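Local coordinates for putative sugar binding protein (Geobacillus stearothermophilus, PDB 6GT9), which binds galactose in the cleft between its two lobes and probably serves as the sugar-recognition component of a three-component sensing system for galactan utilization, at residues A[34-39]-A[74-79]; A[43-48]-A[117-122]. All coordinates share one frame; numbering follows the deposited sequence.

Contact 1 of 2, residues A[34-39]-A[74-79]. With GAL (beta-D-galactopyranose), chain E.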
loop_
_atom_site.group_PDB
_atom_site.type_symbol
_atom_site.label_atom_id
_atom_site.label_comp_id
_atom_site.label_asym_id
_atom_site.label_seq_id
_atom_site.Cartn_x
_atom_site.Cartn_y
_atom_site.Cartn_z
ATOM N N VAL A 34 -3.693 12.778 -14.238
ATOM C CA VAL A 34 -2.704 11.708 -14.283
ATOM C C VAL A 34 -2.727 10.978 -12.947
ATOM O O VAL A 34 -2.722 11.611 -11.888
ATOM C CB VAL A 34 -1.295 12.241 -14.587
ATOM C CG1 VAL A 34 -0.281 11.078 -14.574
ATOM C CG2 VAL A 34 -1.277 12.966 -15.955
ATOM N N LEU A 35 -2.755 9.651 -12.999
ATOM C CA LEU A 35 -2.607 8.808 -11.816
ATOM C C LEU A 35 -1.275 8.088 -11.952
ATOM O O LEU A 35 -1.045 7.402 -12.953
ATOM C CB LEU A 35 -3.756 7.808 -11.687
ATOM C CG LEU A 35 -3.596 6.709 -10.628
ATOM C CD1 LEU A 35 -3.535 7.283 -9.212
ATOM C CD2 LEU A 35 -4.718 5.683 -10.752
ATOM N N VAL A 36 -0.399 8.268 -10.971
ATOM C CA VAL A 36 0.927 7.659 -10.980
ATOM C C VAL A 36 0.935 6.545 -9.935
ATOM O O VAL A 36 0.821 6.831 -8.734
ATOM C CB VAL A 36 2.023 8.690 -10.690
ATOM C CG1 VAL A 36 3.386 8.013 -10.702
ATOM C CG2 VAL A 36 1.958 9.830 -11.702
ATOM N N PRO A 37 1.032 5.280 -10.332
ATOM C CA PRO A 37 1.129 4.194 -9.354
ATOM C C PRO A 37 2.572 3.985 -8.909
ATOM O O PRO A 37 3.519 4.483 -9.514
ATOM C CB PRO A 37 0.630 2.985 -10.141
ATOM C CG PRO A 37 1.201 3.247 -11.517
ATOM C CD PRO A 37 1.030 4.759 -11.716
ATOM N N GLU A 38 2.725 3.225 -7.822
ATOM C CA GLU A 38 4.059 2.859 -7.367
ATOM C C GLU A 38 4.778 2.030 -8.428
ATOM O O GLU A 38 5.985 2.177 -8.626
ATOM C CB GLU A 38 3.965 2.085 -6.047
ATOM C CG GLU A 38 5.285 1.752 -5.368
ATOM C CD GLU A 38 5.059 1.211 -3.949
ATOM O OE1 GLU A 38 3.880 1.119 -3.544
ATOM O OE2 GLU A 38 6.042 0.882 -3.246
ATOM N N GLU A 39 4.038 1.176 -9.133
ATOM C CA GLU A 39 4.582 0.278 -10.143
ATOM C C GLU A 39 3.449 -0.078 -11.090
ATOM O O GLU A 39 2.367 -0.480 -10.640
ATOM C CB GLU A 39 5.180 -0.982 -9.506
ATOM C CG GLU A 39 6.008 -1.850 -10.475
ATOM C CD GLU A 39 6.675 -3.021 -9.765
ATOM O OE1 GLU A 39 6.117 -4.142 -9.786
ATOM O OE2 GLU A 39 7.736 -2.800 -9.139
ATOM N N ASP A 74 13.447 7.698 -8.024
ATOM C CA ASP A 74 13.842 8.682 -9.031
ATOM C C ASP A 74 12.956 8.610 -10.262
ATOM O O ASP A 74 12.558 9.647 -10.805
ATOM C CB ASP A 74 15.307 8.494 -9.428
ATOM C CG ASP A 74 16.265 8.888 -8.317
ATOM O OD1 ASP A 74 15.864 9.698 -7.447
ATOM O OD2 ASP A 74 17.410 8.381 -8.306
ATOM N N GLU A 75 12.652 7.401 -10.738
ATOM C CA GLU A 75 11.780 7.285 -11.906
ATOM C C GLU A 75 10.383 7.829 -11.605
ATOM O O GLU A 75 9.771 8.514 -12.437
ATOM C CB GLU A 75 11.722 5.825 -12.356
ATOM C CG GLU A 75 10.791 5.536 -13.516
ATOM C CD GLU A 75 11.225 6.170 -14.831
ATOM O OE1 GLU A 75 12.336 6.759 -14.914
ATOM O OE2 GLU A 75 10.432 6.061 -15.794
ATOM N N HIS A 76 9.875 7.529 -10.412
ATOM C CA HIS A 76 8.597 8.057 -9.950
ATOM C C HIS A 76 8.592 9.580 -9.975
ATOM O O HIS A 76 7.648 10.202 -10.470
ATOM C CB HIS A 76 8.338 7.526 -8.536
ATOM C CG HIS A 76 6.900 7.547 -8.107
ATOM N ND1 HIS A 76 6.358 6.567 -7.302
ATOM C CD2 HIS A 76 5.905 8.437 -8.336
ATOM C CE1 HIS A 76 5.087 6.840 -7.071
ATOM N NE2 HIS A 76 4.786 7.973 -7.682
ATOM N N LEU A 77 9.636 10.187 -9.460
ATOM C CA LEU A 77 9.719 11.608 -9.456
ATOM C C LEU A 77 9.880 12.190 -10.854
ATOM O O LEU A 77 9.451 13.259 -11.100
ATOM C CB LEU A 77 10.827 12.105 -8.580
ATOM C CG LEU A 77 10.709 11.777 -7.119
ATOM C CD1 LEU A 77 11.959 12.221 -6.418
ATOM C CD2 LEU A 77 9.475 12.398 -6.499
ATOM N N ARG A 78 10.497 11.478 -11.760
ATOM C CA ARG A 78 10.659 11.987 -13.123
ATOM C C ARG A 78 9.322 12.022 -13.849
ATOM O O ARG A 78 9.044 12.953 -14.619
ATOM C CB ARG A 78 11.674 11.124 -13.888
ATOM C CG ARG A 78 11.947 11.574 -15.306
ATOM C CD ARG A 78 12.762 10.501 -16.073
ATOM N NE ARG A 78 11.936 9.328 -16.355
ATOM C CZ ARG A 78 10.998 9.294 -17.301
ATOM N NH1 ARG A 78 10.779 10.362 -18.068
ATOM N NH2 ARG A 78 10.281 8.191 -17.488
ATOM N N ILE A 79 8.478 11.019 -13.602
ATOM C CA ILE A 79 7.159 10.954 -14.225
ATOM C C ILE A 79 6.261 12.064 -13.697
ATOM O O ILE A 79 5.493 12.673 -14.456
ATOM C CB ILE A 79 6.550 9.562 -13.998
ATOM C CG1 ILE A 79 7.350 8.517 -14.791
ATOM C CG2 ILE A 79 5.073 9.554 -14.355
ATOM C CD1 ILE A 79 6.988 7.101 -14.455
HETATM C C1 GAL E . -0.109 -2.362 -0.980
HETATM C C2 GAL E . 0.235 -0.886 -0.981
HETATM C C3 GAL E . 0.551 -0.379 -2.399
HETATM C C4 GAL E . 1.664 -1.211 -3.015
HETATM C C5 GAL E . 1.335 -2.692 -2.924
HETATM C C6 GAL E . 2.501 -3.581 -3.361
HETATM O O1 GAL E . -0.364 -2.792 0.342
HETATM O O2 GAL E . -0.855 -0.106 -0.468
HETATM O O3 GAL E . 1.034 0.927 -2.337
HETATM O O4 GAL E . 2.903 -0.957 -2.344
HETATM O O5 GAL E . 0.979 -3.120 -1.548
HETATM O O6 GAL E . 2.061 -4.896 -3.624
HETATM O O HOH W 1 7.722 3.955 -7.502
#
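Val36 and His76 cross obliquely where strand 32-36 faces helix 73-85. The imidazole leaves the helix with CG anti to the backbone N (chi1 -159°), and its NE2 corner meets CG1 of Val36 at 3.3 Å, with CD2 following at 3.5 Å. The other methyl of Val36 serves the next helical turn: CG2 lies 4.1 Å from CG2 of Ile79, a looser apolar touch. One branched side chain thus holds two residues of the same helix face.

Farther out, His76 CE1 hangs 3.7 Å from the carbonyl oxygen of Pro37. No direct hydrogen bond joins the segments; a water does the work, donating to Glu38 O (2.7 Å) and pairing with His76 ND1 at 3.0 Å. With NE2 hydrogen-bonded to Thr93 OG1, both ring nitrogens have polar partners, which fixes the rotation of the buried imidazole.

The carboxylate of Glu38 faces elsewhere. CG is anti to the backbone N (chi1 -174°) and the chain runs on extended; at its end OE1 accepts a hydrogen bond from GAL O4 at 2.6 Å. Gln94 NE2 also bonds OE1. The histidine thus meets the sugar-binding residue through a water at its backbone carbonyl, not at its carboxylate.

The pair belongs to the alpha/beta lobe of a periplasmic-binding-protein fold: strand 32-36 lies inside its parallel sheet between strands 62-65 and 90-93. Helix 73-85 packs on one side, Phe101 of helix 98-110 meeting the His76 ring edge-to-face, while Leu35 and Pro37 turn to helix 43-59.

Contact 2 of 2, residues A[43-48]-A[117-122]. With GAL (beta-D-galactopyranose), chain E.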
loop_
_atom_site.group_PDB
_atom_site.type_symbol
_atom_site.label_atom_id
_atom_site.label_comp_id
_atom_site.label_asym_id
_atom_site.label_seq_id
_atom_site.Cartn_x
_atom_site.Cartn_y
_atom_site.Cartn_z
ATOM N N ASP A 43 -0.370 -5.670 -9.157
ATOM C CA ASP A 43 -1.783 -6.070 -9.144
ATOM C C ASP A 43 -2.647 -5.148 -8.291
ATOM O O ASP A 43 -3.812 -4.891 -8.621
ATOM C CB ASP A 43 -1.927 -7.505 -8.645
ATOM C CG ASP A 43 -1.422 -8.522 -9.656
ATOM O OD1 ASP A 43 -1.060 -8.101 -10.779
ATOM O OD2 ASP A 43 -1.408 -9.725 -9.331
ATOM N N TYR A 44 -2.120 -4.689 -7.162
ATOM C CA TYR A 44 -2.907 -3.803 -6.310
ATOM C C TYR A 44 -3.149 -2.462 -7.003
ATOM O O TYR A 44 -4.276 -1.943 -7.009
ATOM C CB TYR A 44 -2.193 -3.631 -4.960
ATOM C CG TYR A 44 -2.753 -2.535 -4.051
ATOM C CD1 TYR A 44 -2.365 -1.214 -4.213
ATOM C CD2 TYR A 44 -3.639 -2.837 -3.009
ATOM C CE1 TYR A 44 -2.864 -0.209 -3.393
ATOM C CE2 TYR A 44 -4.139 -1.840 -2.180
ATOM C CZ TYR A 44 -3.744 -0.526 -2.381
ATOM O OH TYR A 44 -4.217 0.492 -1.577
ATOM N N TRP A 45 -2.107 -1.903 -7.619
ATOM C CA TRP A 45 -2.248 -0.615 -8.296
ATOM C C TRP A 45 -3.143 -0.697 -9.529
ATOM O O TRP A 45 -3.769 0.304 -9.906
ATOM C CB TRP A 45 -0.857 -0.065 -8.634
ATOM C CG TRP A 45 -0.367 0.663 -7.457
ATOM C CD1 TRP A 45 0.498 0.217 -6.519
ATOM C CD2 TRP A 45 -0.821 1.939 -7.015
ATOM N NE1 TRP A 45 0.661 1.156 -5.531
ATOM C CE2 TRP A 45 -0.153 2.222 -5.806
ATOM C CE3 TRP A 45 -1.704 2.887 -7.540
ATOM C CZ2 TRP A 45 -0.348 3.409 -5.104
ATOM C CZ3 TRP A 45 -1.890 4.072 -6.850
ATOM C CH2 TRP A 45 -1.208 4.324 -5.646
ATOM N N ARG A 46 -3.247 -1.866 -10.161
ATOM C CA ARG A 46 -4.207 -1.993 -11.253
ATOM C C ARG A 46 -5.643 -1.954 -10.732
ATOM O O ARG A 46 -6.553 -1.523 -11.449
ATOM C CB ARG A 46 -3.942 -3.280 -12.044
ATOM C CG ARG A 46 -2.698 -3.249 -12.932
ATOM C CD ARG A 46 -2.862 -2.349 -14.166
ATOM N NE ARG A 46 -1.770 -2.526 -15.126
ATOM C CZ ARG A 46 -1.552 -1.746 -16.186
ATOM N NH1 ARG A 46 -2.344 -0.713 -16.436
ATOM N NH2 ARG A 46 -0.532 -2.000 -17.002
ATOM N N LEU A 47 -5.868 -2.399 -9.495
ATOM C CA LEU A 47 -7.185 -2.234 -8.882
ATOM C C LEU A 47 -7.484 -0.767 -8.614
ATOM O O LEU A 47 -8.610 -0.309 -8.837
ATOM C CB LEU A 47 -7.272 -3.024 -7.576
ATOM C CG LEU A 47 -7.502 -4.526 -7.679
ATOM C CD1 LEU A 47 -7.665 -5.132 -6.272
ATOM C CD2 LEU A 47 -8.717 -4.820 -8.540
ATOM N N VAL A 48 -6.493 -0.020 -8.116
ATOM C CA VAL A 48 -6.677 1.413 -7.920
ATOM C C VAL A 48 -7.019 2.076 -9.245
ATOM O O VAL A 48 -7.907 2.931 -9.315
ATOM C CB VAL A 48 -5.423 2.046 -7.290
ATOM C CG1 VAL A 48 -5.609 3.527 -7.159
ATOM C CG2 VAL A 48 -5.112 1.414 -5.944
ATOM N N THR A 117 -2.943 13.202 -2.997
ATOM C CA THR A 117 -2.204 11.998 -2.674
ATOM C C THR A 117 -3.169 10.835 -2.497
ATOM O O THR A 117 -4.317 11.009 -2.079
ATOM C CB THR A 117 -1.352 12.191 -1.417
ATOM O OG1 THR A 117 -2.153 12.739 -0.358
ATOM C CG2 THR A 117 -0.223 13.152 -1.726
ATOM N N ILE A 118 -2.688 9.641 -2.831
ATOM C CA ILE A 118 -3.484 8.419 -2.808
ATOM C C ILE A 118 -2.628 7.311 -2.205
ATOM O O ILE A 118 -1.418 7.250 -2.458
ATOM C CB ILE A 118 -3.983 8.053 -4.227
ATOM C CG1 ILE A 118 -4.884 6.815 -4.210
ATOM C CG2 ILE A 118 -2.805 7.861 -5.221
ATOM C CD1 ILE A 118 -5.627 6.633 -5.503
ATOM N N ASP A 119 -3.248 6.474 -1.360
ATOM C CA ASP A 119 -2.641 5.242 -0.838
ATOM C C ASP A 119 -1.547 5.513 0.190
ATOM O O ASP A 119 -1.440 4.800 1.189
ATOM C CB ASP A 119 -2.099 4.379 -2.006
ATOM C CG ASP A 119 -1.305 3.158 -1.536
ATOM O OD1 ASP A 119 -0.070 3.282 -1.368
ATOM O OD2 ASP A 119 -1.910 2.071 -1.356
ATOM N N THR A 120 -0.725 6.526 -0.041
ATOM C CA THR A 120 0.345 6.933 0.865
ATOM C C THR A 120 0.333 8.455 0.921
ATOM O O THR A 120 0.397 9.104 -0.129
ATOM C CB THR A 120 1.720 6.441 0.361
ATOM O OG1 THR A 120 1.685 5.025 0.121
ATOM C CG2 THR A 120 2.836 6.794 1.348
ATOM N N ASP A 121 0.268 9.032 2.119
ATOM C CA ASP A 121 0.153 10.483 2.222
ATOM C C ASP A 121 1.510 11.169 2.385
ATOM O O ASP A 121 2.469 10.584 2.894
ATOM C CB ASP A 121 -0.755 10.877 3.398
ATOM C CG ASP A 121 -1.253 12.313 3.291
ATOM O OD1 ASP A 121 -1.114 12.918 2.198
ATOM O OD2 ASP A 121 -1.810 12.845 4.282
ATOM N N ALA A 122 1.571 12.440 1.959
ATOM C CA ALA A 122 2.661 13.357 2.302
ATOM C C ALA A 122 2.082 14.530 3.093
ATOM O O ALA A 122 1.971 15.654 2.577
ATOM C CB ALA A 122 3.404 13.849 1.059
HETATM C C1 GAL E . -0.109 -2.362 -0.980
HETATM C C2 GAL E . 0.235 -0.886 -0.981
HETATM C C3 GAL E . 0.551 -0.379 -2.399
HETATM C C4 GAL E . 1.664 -1.211 -3.015
HETATM C C5 GAL E . 1.335 -2.692 -2.924
HETATM C C6 GAL E . 2.501 -3.581 -3.361
HETATM O O1 GAL E . -0.364 -2.792 0.342
HETATM O O2 GAL E . -0.855 -0.106 -0.468
HETATM O O3 GAL E . 1.034 0.927 -2.337
HETATM O O4 GAL E . 2.903 -0.957 -2.344
HETATM O O5 GAL E . 0.979 -3.120 -1.548
HETATM O O6 GAL E . 2.061 -4.896 -3.624
#
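The Tyr44 ring carries the sugar on one face, GAL C1 standing 3.9 Å above its centre, and has Trp45 CD1 at its edge. The indole of Trp45 takes Tyr44 CD1 and Val48 CG2 over one face, both offset toward the rim; at its edge, Ile118 CG2 meets CH2 at 3.9 Å. Asp119 CB approaches the same end of the indole obliquely, 3.7 Å from CZ2.

Tyr44 and Asp119 reach tip to tip, ring and carboxylate planes 64° apart. The phenol OH gives OD2 a weak hydrogen bond of 2.8 Å, while GAL O2 donates to that same oxygen at 2.6 Å. OD1 takes bonds from Thr120 OG1 and from Gln94 NE2, itself a pocket residue, which would help hold the carboxylate's rotation.

Behind the polar tips the contact turns apolar: the side chains of Val48 and Ile118 run past each other in opposite directions, CG1 of Val48 3.5 Å from CD1 of Ile118. Helix 43-59 here packs its first turns against the C-terminal end of strand 115-118, which runs between strands 90-93 and 129-132; Pro269 and Met272 of helix 269-284 touch Tyr44.

How the contacts relate
Both contacts are buried and reach the same parallel sheet, but from different helices: contact 1 brings helix 73-85 to strand 32-36, contact 2 brings helix 43-59 to strand 115-118. Contact 1 lies farther from the chain centre, about 15 Å against 6 Å between centres, and is joined by methyls, an imidazole and a water. Contact 2 lies in the cleft, and aromatic rings and a carboxylate there hold the galactose directly. The indole of Trp45 joins the two, packing with NE1 3.5 Å from Glu38 CB and with its benzo side against Pro37. Glu38 and Asp119 thus bring a carboxylate from each contact to one sugar.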